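Local coordinates for putative nucleoprotein (Infectious salmon anemia virus, PDB 4EWC), which encapsidates the negative-strand viral RNA, protecting it from nucleases and forming the ribonucleoprotein that serves as template for transcription and replication, at residues M281-T284 against N288-Y291; L316-M321 against T374-F379; F379-P384 against K558-R563; D458-A463 against V586-I591. All coordinates share one frame; numbering follows the deposited sequence.

Interaction 1 (M281-T284 against N288-Y291); sequences MMRT and NASY
Arg-283 and Met-282, at the C-terminal end of helix 279-284, meet a short 3-10 turn that opens with an Asx turn at Asn-288. The chain reverses within three residues, and the CA atoms of Arg-283 and Ala-289 end up 6.0 Å apart. Met-282, Ala-289 and Tyr-291 form the buried part. Here CB of Met-282, a selenomethionine, stands 4.4 Å from Asn-288 O, and its SE lies 4.3 Å from Tyr-291 O, so it passes the two carbonyl oxygens at van der Waals range or beyond. Its far end leads away from the turn and touches Ala-295, Ala-315 and Met-319. The Tyr-291 hydroxyl is hydrogen-bonded to Thr-377 OG1. Arg-283 and Asn-288 make up the exposed side, where the arginine reaches over the alanine methyl. With chi2 175° and chi3 176°, its chain is stretched from CG to NE and lays the guanidinium obliquely beside Ala-289, NE to CB 3.7 Å. Segment 288-291 offers this group a methyl carbon and no hydrogen bond. Trp-514 of the second subunit packs on Ala-289 as well, and its carbonyl oxygen is hydrogen-bonded to Ser-290 OG. Within the turn, Asn-288 OD1 takes the N-H of Ser-290 on a lone pair in its carbonyl plane, N to OD1 2.8 Å and nearly straight at 172°.

Interaction 2 (L316-M321 against T374-F379); sequences LDLMGM and TLCTSF
Leu-318 has CG beside its backbone N (chi1 -57°) and Leu-375 has CG swung to the far side of its own N (chi1 178°), torsions that send the two isobutyl groups into the space between helices 315-326 and 369-381. They meet through their CD2 methyls, 3.7 Å apart, the two side chains lying at a slant to one another. The other branch of Leu-318 has different company: CD1 sits 3.8 Å from Cys-376 SG and, more loosely, 4.4 Å from Phe-379 CD2, approaching that ring obliquely. One leucine therefore faces three residues of the opposite helix, which lie within little more than one turn of it. The two helices are antiparallel neighbours in the helical-bundle region of the nucleoprotein. Their segment axes stand 11.9 Å apart at 176°, almost exactly opposed in direction, and even the nearest CA pair, Leu-318 and Cys-376, is separated by 8.4 Å. At this wide spacing the backbones do not meet, and the contact rests on side-chain ends, all apolar and all buried, with no hydrogen bond between the segments. Surrounding parts of the chain close in on both helices: helix 350-358 places Thr-356 against Leu-375 and Gln-352 against Phe-379, whereas helix 334-346 packs on Asp-317 and Met-321.

Interaction 3 (F379-P384 against K558-R563); sequences FLIDPP and KSASER
Ile-381 lays its CG2 methyl against the guanidinium of Arg-563, 3.7 Å from NH2 and 3.8 Å from NH1, the two side chains meeting at a slant. Its other branch, through CG1, carries CD1 to the CB methyl of Ala-560 one turn earlier on helix 550-564, at 4.2 Å. The polar half of the contact is carried by Asp-382, the first residue to leave helical geometry after helix 369-381. Arg-563 grips its carboxylate end-on with two nitrogens, one to each oxygen, a bidentate salt bridge between the helical-bundle region and the C-terminal region of the orthomyxovirus nucleoprotein. NH2 meets OD2 on the syn side at 2.6 Å and almost straight (173°), with OD2 close to the guanidinium plane. NH1 reaches OD1 at 3.0 Å on a more bent path, coming from above the carboxylate plane. The carboxylate and guanidinium planes are 31° apart. The Arg-563 chain is bent at chi3 (-99°), and the arginine and aspartate side chains cross at about a right angle. The backbone around the acid is held as well: Asp-382 O accepts from Gln-352 NE2, and Pro-383 O from Arg-348 NH1. On the helix 550-564 side, Gln-530 of the second subunit packs against Ala-560 and Ser-561.

Interaction 4 (D458-A463 against V586-I591); sequences DIIENA and VGLFSI
Leu-588 touches Ile-460 with a single methyl, and its side chain can be followed outward from the backbone. CB lies over one face of the next residue's ring, Phe-589, 4.0 Å above the plane and offset toward the rim. CG, set beside the backbone N (chi1 -80°), is the fork, and from it CD1 reaches out to Ile-460 CG1, 4.0 Å away. The two side chains cross at about a right angle. Leu-588 holds the second position of a type II beta turn, Gly-587 to Ser-590, in which Phe-589 takes the positive phi expected of the third position. Beside this apolar touch, Asp-458 turns its carboxylate toward Val-586, but OD2 and the carbonyl O of Val-586, both acceptors, stay 4.5 Å apart. Ser-584 bridges the two residues, its OG hydrogen-bonded to Asp-458 OD2 and Val-586 N, and the Val-586 backbone also bonds to Ala-457. Asp-458 OD1 forms a salt bridge with Arg-469. The main-chain oxygen of Asp-458 is gripped twice, by Asn-462 N at 3.0 Å and by Asn-462 ND2 at 2.7 Å, from opposite faces of its carbonyl plane. Phe-589 meets the ring of Trp-514 of the second subunit. Helix 457-463, the turn after strand 577-583 and helix 438-449 come together here: Val-447 packs on both Ile-460 and Leu-588, and Ile-581 of the strand lies against Asp-458 and Asn-462.

In the fold
Interactions 1 and 2 lie in the helical-bundle region, touching, with centres 11 Å apart, and interaction 3 leads out of it. Interactions 2 and 3 share helix 369-381 and Phe-379, with centres 15 Å apart; interactions 1 and 3, 20 Å apart, touch where Leu-380 packs on Ser-290 and Tyr-291. Interaction 3 carries helix 369-381 over to helix 550-564 of the C-terminal region. Interaction 4 stands apart, about 20 Å from interaction 3 between centres. Its segments alternate with those of interaction 3, so along the chain the two closures cross, though in space they do not touch. All four lie within reach of the second subunit, so these internal contacts border the subunit interface of the two-chain assembly.

Interaction 1 (M281-T284 against N288-Y291)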
# COMPACT_ATOMS: atom_id res chain seq x y z
N MSE A 281 18.55 14.09 -14.67
CA MSE A 281 19.13 15.38 -14.35
C MSE A 281 19.98 15.28 -13.10
O MSE A 281 21.08 15.84 -13.04
CB MSE A 281 18.05 16.43 -14.15
CG MSE A 281 18.57 17.72 -13.56
SE MSE A 281 17.11 18.86 -13.02
CE MSE A 281 15.72 17.49 -13.02
N MSE A 282 19.46 14.59 -12.09
CA MSE A 282 20.19 14.42 -10.85
C MSE A 282 21.49 13.66 -11.13
O MSE A 282 22.56 14.06 -10.66
CB MSE A 282 19.34 13.68 -9.81
CG MSE A 282 18.01 14.35 -9.52
SE MSE A 282 18.39 16.11 -8.75
CE MSE A 282 17.56 17.17 -10.07
N ARG A 283 21.39 12.57 -11.90
CA ARG A 283 22.57 11.77 -12.24
C ARG A 283 23.62 12.58 -13.00
O ARG A 283 24.82 12.44 -12.75
CB ARG A 283 22.20 10.49 -12.99
CG ARG A 283 21.65 9.37 -12.11
CD ARG A 283 21.19 8.16 -12.93
NE ARG A 283 20.76 7.05 -12.08
CZ ARG A 283 19.81 6.17 -12.41
NH1 ARG A 283 19.18 6.28 -13.58
NH2 ARG A 283 19.48 5.19 -11.57
N THR A 284 23.16 13.46 -13.89
CA THR A 284 24.02 14.27 -14.73
C THR A 284 24.70 15.36 -13.92
O THR A 284 25.72 15.92 -14.32
CB THR A 284 23.19 14.93 -15.86
OG1 THR A 284 22.53 13.91 -16.62
CG2 THR A 284 24.05 15.76 -16.81
N ASN A 288 22.93 11.36 -6.30
CA ASN A 288 22.32 10.05 -6.26
C ASN A 288 20.88 10.15 -6.76
O ASN A 288 20.13 11.07 -6.38
CB ASN A 288 22.33 9.52 -4.84
CG ASN A 288 21.95 8.06 -4.77
OD1 ASN A 288 20.80 7.69 -5.08
ND2 ASN A 288 22.90 7.23 -4.36
N ALA A 289 20.48 9.21 -7.60
CA ALA A 289 19.11 9.18 -8.11
C ALA A 289 18.01 9.25 -7.04
O ALA A 289 16.92 9.72 -7.31
CB ALA A 289 18.92 7.93 -8.99
N SER A 290 18.29 8.78 -5.83
CA SER A 290 17.30 8.79 -4.74
C SER A 290 16.84 10.21 -4.37
O SER A 290 15.73 10.40 -3.88
CB SER A 290 17.84 8.09 -3.49
OG SER A 290 18.18 6.74 -3.76
N TYR A 291 17.70 11.19 -4.62
CA TYR A 291 17.41 12.59 -4.37
C TYR A 291 16.49 13.22 -5.40
O TYR A 291 16.29 14.44 -5.40
CB TYR A 291 18.71 13.40 -4.31
CG TYR A 291 19.65 12.91 -3.25
CD1 TYR A 291 19.17 12.56 -2.00
CD2 TYR A 291 21.00 12.77 -3.51
CE1 TYR A 291 20.00 12.10 -1.04
CE2 TYR A 291 21.86 12.30 -2.55
CZ TYR A 291 21.36 11.96 -1.31
OH TYR A 291 22.21 11.49 -0.34

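Interaction 2 (L316-M321 against T374-F379)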
# COMPACT_ATOMS: atom_id res chain seq x y z
N LEU A 316 17.02 22.14 -6.51
CA LEU A 316 17.41 23.23 -7.38
C LEU A 316 18.49 24.09 -6.74
O LEU A 316 19.46 24.47 -7.40
CB LEU A 316 16.20 24.09 -7.74
CG LEU A 316 15.10 23.44 -8.58
CD1 LEU A 316 14.01 24.44 -8.84
CD2 LEU A 316 15.65 22.88 -9.90
N ASP A 317 18.31 24.40 -5.46
CA ASP A 317 19.26 25.23 -4.72
C ASP A 317 20.56 24.49 -4.47
O ASP A 317 21.62 25.09 -4.51
CB ASP A 317 18.71 25.65 -3.36
CG ASP A 317 17.47 26.49 -3.46
OD1 ASP A 317 17.35 27.31 -4.40
OD2 ASP A 317 16.60 26.33 -2.59
N LEU A 318 20.47 23.20 -4.21
CA LEU A 318 21.63 22.43 -3.79
C LEU A 318 22.54 22.22 -4.98
O LEU A 318 23.76 22.27 -4.86
CB LEU A 318 21.21 21.07 -3.21
CG LEU A 318 20.24 21.07 -2.02
CD1 LEU A 318 19.77 19.67 -1.70
CD2 LEU A 318 20.86 21.71 -0.82
N MSE A 319 21.92 21.98 -6.13
CA MSE A 319 22.67 21.75 -7.35
C MSE A 319 23.36 23.05 -7.72
O MSE A 319 24.49 23.05 -8.23
CB MSE A 319 21.73 21.35 -8.48
CG MSE A 319 21.24 19.93 -8.44
SE MSE A 319 19.81 19.76 -9.76
CE MSE A 319 20.69 20.74 -11.20
N GLY A 320 22.67 24.15 -7.48
CA GLY A 320 23.24 25.46 -7.71
C GLY A 320 24.47 25.67 -6.83
O GLY A 320 25.47 26.25 -7.27
N MSE A 321 24.38 25.18 -5.59
CA MSE A 321 25.45 25.31 -4.62
C MSE A 321 26.65 24.44 -4.97
O MSE A 321 27.79 24.83 -4.74
CB MSE A 321 24.97 24.97 -3.21
CG MSE A 321 24.28 26.11 -2.49
SE MSE A 321 23.55 25.64 -0.73
CE MSE A 321 25.27 25.31 0.18
N THR A 374 24.85 14.16 3.32
CA THR A 374 24.15 14.07 4.59
C THR A 374 22.91 14.98 4.54
O THR A 374 21.82 14.55 4.89
CB THR A 374 25.03 14.55 5.77
OG1 THR A 374 26.31 13.91 5.70
CG2 THR A 374 24.37 14.25 7.10
N LEU A 375 23.10 16.21 4.08
CA LEU A 375 22.02 17.18 3.98
C LEU A 375 20.87 16.70 3.07
O LEU A 375 19.70 16.72 3.45
CB LEU A 375 22.53 18.54 3.50
CG LEU A 375 21.40 19.57 3.34
CD1 LEU A 375 20.76 19.88 4.69
CD2 LEU A 375 21.85 20.84 2.66
N CYS A 376 21.24 16.26 1.87
CA CYS A 376 20.30 15.67 0.95
C CYS A 376 19.52 14.54 1.58
O CYS A 376 18.28 14.50 1.47
CB CYS A 376 21.04 15.16 -0.29
SG CYS A 376 21.72 16.47 -1.29
N THR A 377 20.23 13.62 2.24
CA THR A 377 19.59 12.48 2.89
C THR A 377 18.62 12.95 3.96
O THR A 377 17.52 12.40 4.09
CB THR A 377 20.61 11.53 3.53
OG1 THR A 377 21.44 10.97 2.51
CG2 THR A 377 19.90 10.41 4.28
N SER A 378 19.02 13.97 4.72
CA SER A 378 18.17 14.50 5.77
C SER A 378 16.88 15.03 5.17
O SER A 378 15.80 14.90 5.76
CB SER A 378 18.89 15.60 6.57
OG SER A 378 19.04 16.80 5.82
N PHE A 379 16.99 15.61 3.99
CA PHE A 379 15.85 16.19 3.30
C PHE A 379 14.85 15.12 2.88
O PHE A 379 13.67 15.40 2.77
CB PHE A 379 16.33 17.02 2.12
CG PHE A 379 16.59 18.45 2.48
CD1 PHE A 379 15.64 19.16 3.21
CD2 PHE A 379 17.77 19.08 2.12
CE1 PHE A 379 15.86 20.49 3.56
CE2 PHE A 379 18.00 20.41 2.47
CZ PHE A 379 17.05 21.12 3.20

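Interaction 3 (F379-P384 against K558-R563)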
# COMPACT_ATOMS: atom_id res chain seq x y z
N PHE A 379 16.99 15.61 3.99
CA PHE A 379 15.85 16.19 3.30
C PHE A 379 14.85 15.12 2.88
O PHE A 379 13.67 15.40 2.77
CB PHE A 379 16.33 17.02 2.12
CG PHE A 379 16.59 18.45 2.48
CD1 PHE A 379 15.64 19.16 3.21
CD2 PHE A 379 17.77 19.08 2.12
CE1 PHE A 379 15.86 20.49 3.56
CE2 PHE A 379 18.00 20.41 2.47
CZ PHE A 379 17.05 21.12 3.20
N LEU A 380 15.32 13.89 2.69
CA LEU A 380 14.42 12.76 2.47
C LEU A 380 13.69 12.37 3.75
O LEU A 380 12.56 11.91 3.70
CB LEU A 380 15.20 11.54 1.98
CG LEU A 380 16.05 11.64 0.73
CD1 LEU A 380 16.54 10.25 0.43
CD2 LEU A 380 15.27 12.24 -0.45
N ILE A 381 14.36 12.52 4.89
CA ILE A 381 13.73 12.30 6.17
C ILE A 381 12.77 13.44 6.59
O ILE A 381 11.64 13.20 7.03
CB ILE A 381 14.78 12.11 7.28
CG1 ILE A 381 15.66 10.89 6.99
CG2 ILE A 381 14.12 12.00 8.67
CD1 ILE A 381 16.98 10.91 7.77
N ASP A 382 13.23 14.68 6.45
CA ASP A 382 12.47 15.86 6.83
C ASP A 382 12.41 16.87 5.70
O ASP A 382 13.29 17.72 5.60
CB ASP A 382 13.12 16.54 8.03
CG ASP A 382 12.83 15.84 9.34
OD1 ASP A 382 11.63 15.81 9.73
OD2 ASP A 382 13.79 15.36 10.00
N PRO A 383 11.36 16.80 4.85
CA PRO A 383 11.25 17.64 3.65
C PRO A 383 11.49 19.14 3.91
O PRO A 383 11.17 19.63 4.99
CB PRO A 383 9.79 17.43 3.19
CG PRO A 383 9.38 16.14 3.80
CD PRO A 383 10.18 15.94 5.06
N PRO A 384 12.03 19.86 2.92
CA PRO A 384 12.19 21.32 3.01
C PRO A 384 10.84 22.02 2.99
O PRO A 384 9.83 21.38 2.69
CB PRO A 384 12.96 21.66 1.72
CG PRO A 384 12.53 20.58 0.75
CD PRO A 384 12.37 19.33 1.58
N LYS A 558 20.13 7.86 14.38
CA LYS A 558 19.36 7.38 15.52
C LYS A 558 17.93 7.88 15.42
O LYS A 558 16.99 7.10 15.58
CB LYS A 558 20.02 7.81 16.84
CG LYS A 558 19.29 7.34 18.11
CD LYS A 558 18.88 5.87 18.02
CE LYS A 558 18.19 5.41 19.31
NZ LYS A 558 19.14 5.31 20.46
N SER A 559 17.78 9.17 15.14
CA SER A 559 16.48 9.83 15.03
C SER A 559 15.59 9.18 13.98
O SER A 559 14.39 8.96 14.19
CB SER A 559 16.66 11.30 14.66
OG SER A 559 17.48 11.98 15.59
N ALA A 560 16.21 8.91 12.83
CA ALA A 560 15.58 8.21 11.73
C ALA A 560 14.97 6.90 12.21
O ALA A 560 13.78 6.64 11.99
CB ALA A 560 16.59 7.93 10.64
N SER A 561 15.79 6.08 12.85
CA SER A 561 15.33 4.77 13.27
C SER A 561 14.25 4.90 14.32
O SER A 561 13.27 4.15 14.32
CB SER A 561 16.48 3.91 13.79
OG SER A 561 16.05 2.55 13.89
N GLU A 562 14.43 5.87 15.22
CA GLU A 562 13.46 6.12 16.27
C GLU A 562 12.09 6.45 15.67
O GLU A 562 11.05 5.97 16.13
CB GLU A 562 13.94 7.26 17.19
N ARG A 563 12.10 7.25 14.61
CA ARG A 563 10.88 7.65 13.94
C ARG A 563 10.25 6.59 13.02
O ARG A 563 9.02 6.49 12.96
CB ARG A 563 11.12 8.93 13.17
CG ARG A 563 10.95 10.15 14.02
CD ARG A 563 10.74 11.37 13.14
NE ARG A 563 11.97 12.12 12.98
CZ ARG A 563 12.21 12.94 11.97
NH1 ARG A 563 11.29 13.09 11.02
NH2 ARG A 563 13.37 13.58 11.90

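Interaction 4 (D458-A463 against V586-I591)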
# COMPACT_ATOMS: atom_id res chain seq x y z
N ASP A 458 -0.30 5.37 -1.58
CA ASP A 458 -1.52 5.15 -0.82
C ASP A 458 -2.42 6.37 -0.89
O ASP A 458 -3.63 6.26 -1.09
CB ASP A 458 -1.22 4.86 0.64
CG ASP A 458 -0.44 3.58 0.83
OD1 ASP A 458 -1.07 2.50 0.72
OD2 ASP A 458 0.80 3.65 1.11
N ILE A 459 -1.80 7.54 -0.73
CA ILE A 459 -2.53 8.79 -0.77
C ILE A 459 -3.16 9.01 -2.14
O ILE A 459 -4.37 9.25 -2.23
CB ILE A 459 -1.66 10.01 -0.40
CG1 ILE A 459 -1.12 9.87 1.02
CG2 ILE A 459 -2.47 11.32 -0.51
CD1 ILE A 459 -0.27 11.06 1.46
N ILE A 460 -2.32 8.94 -3.18
CA ILE A 460 -2.77 8.98 -4.57
C ILE A 460 -3.97 8.07 -4.79
O ILE A 460 -4.99 8.49 -5.33
CB ILE A 460 -1.68 8.50 -5.55
CG1 ILE A 460 -0.50 9.47 -5.57
CG2 ILE A 460 -2.26 8.33 -6.92
CD1 ILE A 460 -0.83 10.80 -6.17
N GLU A 461 -3.85 6.82 -4.37
CA GLU A 461 -4.93 5.87 -4.59
C GLU A 461 -6.22 6.30 -3.89
O GLU A 461 -7.30 6.23 -4.47
CB GLU A 461 -4.54 4.46 -4.16
CG GLU A 461 -5.57 3.43 -4.52
CD GLU A 461 -5.28 2.81 -5.87
OE1 GLU A 461 -4.07 2.57 -6.15
OE2 GLU A 461 -6.24 2.56 -6.65
N ASN A 462 -6.11 6.74 -2.64
CA ASN A 462 -7.32 7.23 -1.97
C ASN A 462 -7.82 8.59 -2.49
O ASN A 462 -9.00 8.90 -2.35
CB ASN A 462 -7.12 7.28 -0.46
CG ASN A 462 -7.08 5.91 0.15
OD1 ASN A 462 -8.06 5.45 0.75
ND2 ASN A 462 -5.94 5.24 -0.01
N ALA A 463 -6.93 9.39 -3.05
CA ALA A 463 -7.30 10.71 -3.51
C ALA A 463 -8.22 10.62 -4.74
O ALA A 463 -9.27 11.24 -4.77
CB ALA A 463 -6.08 11.56 -3.80
N VAL A 586 5.60 3.32 0.24
CA VAL A 586 5.62 3.01 -1.18
C VAL A 586 5.13 4.23 -1.94
O VAL A 586 4.22 4.94 -1.49
CB VAL A 586 4.73 1.78 -1.55
CG1 VAL A 586 4.70 1.58 -3.06
CG2 VAL A 586 5.27 0.54 -0.89
N GLY A 587 5.75 4.51 -3.08
CA GLY A 587 5.25 5.56 -3.91
C GLY A 587 5.12 5.09 -5.33
O GLY A 587 5.24 3.90 -5.66
N LEU A 588 4.85 6.06 -6.19
CA LEU A 588 5.01 5.88 -7.62
C LEU A 588 6.52 5.67 -7.78
O LEU A 588 7.30 6.00 -6.87
CB LEU A 588 4.50 7.14 -8.32
CG LEU A 588 2.99 7.40 -8.56
CD1 LEU A 588 2.08 7.03 -7.41
CD2 LEU A 588 2.74 8.83 -8.91
N PHE A 589 6.98 5.10 -8.88
CA PHE A 589 8.43 4.79 -9.06
C PHE A 589 9.04 3.77 -8.12
O PHE A 589 10.25 3.65 -8.07
CB PHE A 589 9.33 6.03 -9.01
CG PHE A 589 8.71 7.24 -9.62
CD1 PHE A 589 8.50 7.30 -10.99
CD2 PHE A 589 8.32 8.31 -8.83
CE1 PHE A 589 7.91 8.40 -11.57
CE2 PHE A 589 7.74 9.43 -9.39
CZ PHE A 589 7.54 9.48 -10.77
N SER A 590 8.22 3.05 -7.37
CA SER A 590 8.76 2.14 -6.36
C SER A 590 9.15 0.81 -7.00
O SER A 590 9.83 -0.01 -6.39
CB SER A 590 7.73 1.89 -5.26
OG SER A 590 6.71 1.03 -5.76
N ILE A 591 8.68 0.60 -8.22
CA ILE A 591 9.12 -0.49 -9.09
C ILE A 591 9.85 0.11 -10.29
O ILE A 591 9.30 0.96 -11.01
CB ILE A 591 7.92 -1.31 -9.60
CG1 ILE A 591 7.21 -2.05 -8.45
CG2 ILE A 591 8.39 -2.29 -10.65
CD1 ILE A 591 6.02 -2.88 -8.90